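Local structure of putative TOXIN related protein (Parabacteroides distasonis ATCC 8503, 3K0Y) at residues Gln52-Asn57 with Asn79-Ile84. The protein is of unknown function, possibly toxin-related, and combines a NigD-like N-terminal OB domain with a C-terminal beta sandwich domain. Residues are numbered along the deposited sequence; the frame is centred on the assembly and turned at random.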
loop_
_atom_site.group_PDB
_atom_site.type_symbol
_atom_site.label_atom_id
_atom_site.label_comp_id
_atom_site.label_asym_id
_atom_site.label_seq_id
_atom_site.Cartn_x
_atom_site.Cartn_y
_atom_site.Cartn_z
ATOM N N GLN A 52 -3.515 0.755 9.219
ATOM C CA GLN A 52 -2.807 1.946 8.778
ATOM C C GLN A 52 -1.358 1.531 8.666
ATOM O O GLN A 52 -0.843 0.882 9.579
ATOM C CB GLN A 52 -2.956 3.035 9.844
ATOM C CG GLN A 52 -2.140 4.244 9.657
ATOM C CD GLN A 52 -2.565 5.065 8.467
ATOM O OE1 GLN A 52 -3.680 5.518 8.399
ATOM N NE2 GLN A 52 -1.647 5.296 7.546
ATOM N N ARG A 53 -0.708 1.867 7.562
ATOM C CA ARG A 53 0.742 1.616 7.458
ATOM C C ARG A 53 1.490 2.907 7.712
ATOM O O ARG A 53 0.914 4.001 7.581
ATOM C CB ARG A 53 1.093 1.073 6.089
ATOM C CG ARG A 53 0.317 -0.159 5.708
ATOM C CD ARG A 53 1.221 -1.162 4.954
ATOM N NE ARG A 53 1.903 -2.025 5.906
ATOM C CZ ARG A 53 2.957 -2.787 5.607
ATOM N NH1 ARG A 53 3.477 -2.770 4.383
ATOM N NH2 ARG A 53 3.463 -3.562 6.526
ATOM N N ALA A 54 2.762 2.780 8.044
ATOM C CA ALA A 54 3.605 3.924 8.356
ATOM C C ALA A 54 5.046 3.616 7.969
ATOM O O ALA A 54 5.444 2.461 7.935
ATOM C CB ALA A 54 3.533 4.293 9.830
ATOM N N LEU A 55 5.773 4.653 7.609
ATOM C CA LEU A 55 7.211 4.597 7.492
ATOM C C LEU A 55 7.787 4.879 8.891
ATOM O O LEU A 55 7.557 5.955 9.468
ATOM C CB LEU A 55 7.683 5.634 6.459
ATOM C CG LEU A 55 9.143 5.534 6.009
ATOM C CD1 LEU A 55 9.429 4.214 5.292
ATOM C CD2 LEU A 55 9.469 6.771 5.114
ATOM N N VAL A 56 8.503 3.906 9.433
ATOM C CA VAL A 56 9.004 3.950 10.788
ATOM C C VAL A 56 10.537 3.923 10.856
ATOM O O VAL A 56 11.163 3.046 10.284
ATOM C CB VAL A 56 8.463 2.769 11.624
ATOM C CG1 VAL A 56 8.935 2.888 13.056
ATOM C CG2 VAL A 56 6.889 2.704 11.561
ATOM N N ASN A 57 11.110 4.882 11.588
ATOM C CA ASN A 57 12.531 4.940 11.899
ATOM C C ASN A 57 12.648 4.463 13.347
ATOM O O ASN A 57 12.081 5.083 14.257
ATOM C CB ASN A 57 13.031 6.367 11.752
ATOM C CG ASN A 57 14.573 6.511 11.984
ATOM O OD1 ASN A 57 15.205 5.748 12.729
ATOM N ND2 ASN A 57 15.159 7.498 11.321
ATOM N N ASN A 79 11.830 6.191 16.691
ATOM C CA ASN A 79 12.475 7.491 16.535
ATOM C C ASN A 79 11.579 8.445 15.777
ATOM O O ASN A 79 11.492 9.626 16.125
ATOM C CB ASN A 79 13.804 7.358 15.820
ATOM C CG ASN A 79 14.763 6.381 16.537
ATOM O OD1 ASN A 79 14.932 6.437 17.757
ATOM N ND2 ASN A 79 15.351 5.467 15.776
ATOM N N ALA A 80 10.936 7.938 14.729
ATOM C CA ALA A 80 9.962 8.723 13.975
ATOM C C ALA A 80 8.956 7.778 13.320
ATOM O O ALA A 80 9.220 6.617 13.124
ATOM C CB ALA A 80 10.662 9.623 12.915
ATOM N N ILE A 81 7.781 8.284 13.011
ATOM C CA ILE A 81 6.754 7.462 12.399
ATOM C C ILE A 81 5.911 8.404 11.538
ATOM O O ILE A 81 5.346 9.399 12.034
ATOM C CB ILE A 81 5.940 6.693 13.475
ATOM C CG1 ILE A 81 4.774 5.933 12.847
ATOM C CG2 ILE A 81 5.453 7.675 14.564
ATOM C CD1 ILE A 81 4.242 4.845 13.731
ATOM N N HIS A 82 5.922 8.121 10.238
ATOM C CA HIS A 82 5.230 8.919 9.238
ATOM C C HIS A 82 4.189 8.050 8.547
ATOM O O HIS A 82 4.540 7.145 7.806
ATOM C CB HIS A 82 6.234 9.430 8.203
ATOM C CG HIS A 82 7.503 9.961 8.794
ATOM N ND1 HIS A 82 7.551 11.124 9.522
ATOM C CD2 HIS A 82 8.779 9.496 8.739
ATOM C CE1 HIS A 82 8.798 11.348 9.905
ATOM N NE2 HIS A 82 9.560 10.381 9.431
ATOM N N ASN A 83 2.909 8.317 8.792
ATOM C CA ASN A 83 1.865 7.531 8.163
ATOM C C ASN A 83 1.959 7.546 6.639
ATOM O O ASN A 83 2.326 8.542 6.022
ATOM C CB ASN A 83 0.507 8.036 8.592
ATOM C CG ASN A 83 0.195 7.687 10.032
ATOM O OD1 ASN A 83 0.975 6.984 10.692
ATOM N ND2 ASN A 83 -0.941 8.176 10.534
ATOM N N ILE A 84 1.656 6.397 6.061
ATOM C CA ILE A 84 1.584 6.227 4.635
ATOM C C ILE A 84 0.075 6.191 4.330
ATOM O O ILE A 84 -0.685 5.512 5.015
ATOM C CB ILE A 84 2.288 4.926 4.207
ATOM C CG1 ILE A 84 3.793 5.060 4.394
ATOM C CG2 ILE A 84 1.921 4.549 2.762
ATOM C CD1 ILE A 84 4.575 3.724 4.306
#
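Leu55 and His82 form an antiparallel hydrogen-bonded pair: Leu55 N donates to His82 O at 2.8 Å, and His82 N returns a nearly straight bond to Leu55 O (N-H...O 173°). The same register continues at Asn57 and Ala80, where Asn57 N reaches Ala80 O at 3.0 Å. Asn57 O, however, accepts from two successive amides, Ala80 N and Asn79 N, the latter at 2.7 Å, which defines a classic beta bulge. Beside it, Asn79 ND2 donates a hydrogen bond to Asn57 OD1 (3.1 Å) from above the carbonyl plane, the two amide groups being almost perpendicular (82°); Asn79 ND2 also bonds Thr59.

Packing is tight on the face of Ala54, Val56 and Ile81. With CG1 anti to the backbone N, Ile81 brings CG1 to 3.7 Å from Ala54 CB, while its CD1 lies 4.0 Å from Val56 CG2; Leu28 and Tyr26 of strand 25-30 close over Val56 and Ile81. The other face is packed at Ile84, whose CD1 tucks against Leu55 N with Val15 of strand 11-22 beside it, but opens to solvent at His82, which is exposed although Tyr43 touches it.

At the far end, the Gln52 and Asn83 amides stack with planes 15° apart. Gln52 NE2 bonds Arg53 O on a lone pair, sharing that oxygen with Ile84 N, and makes only a weak, bent bond to Ile84 O. Asn83 OD1 is taken by Tyr46; Arg53 forms a salt bridge to Asp31 and hydrogen bonds to Thr17 and Asn121. A bulged antiparallel hairpin of strands 52-62 and 74-88, flanked by strand 11-22, fits the curled sheet of an OB fold.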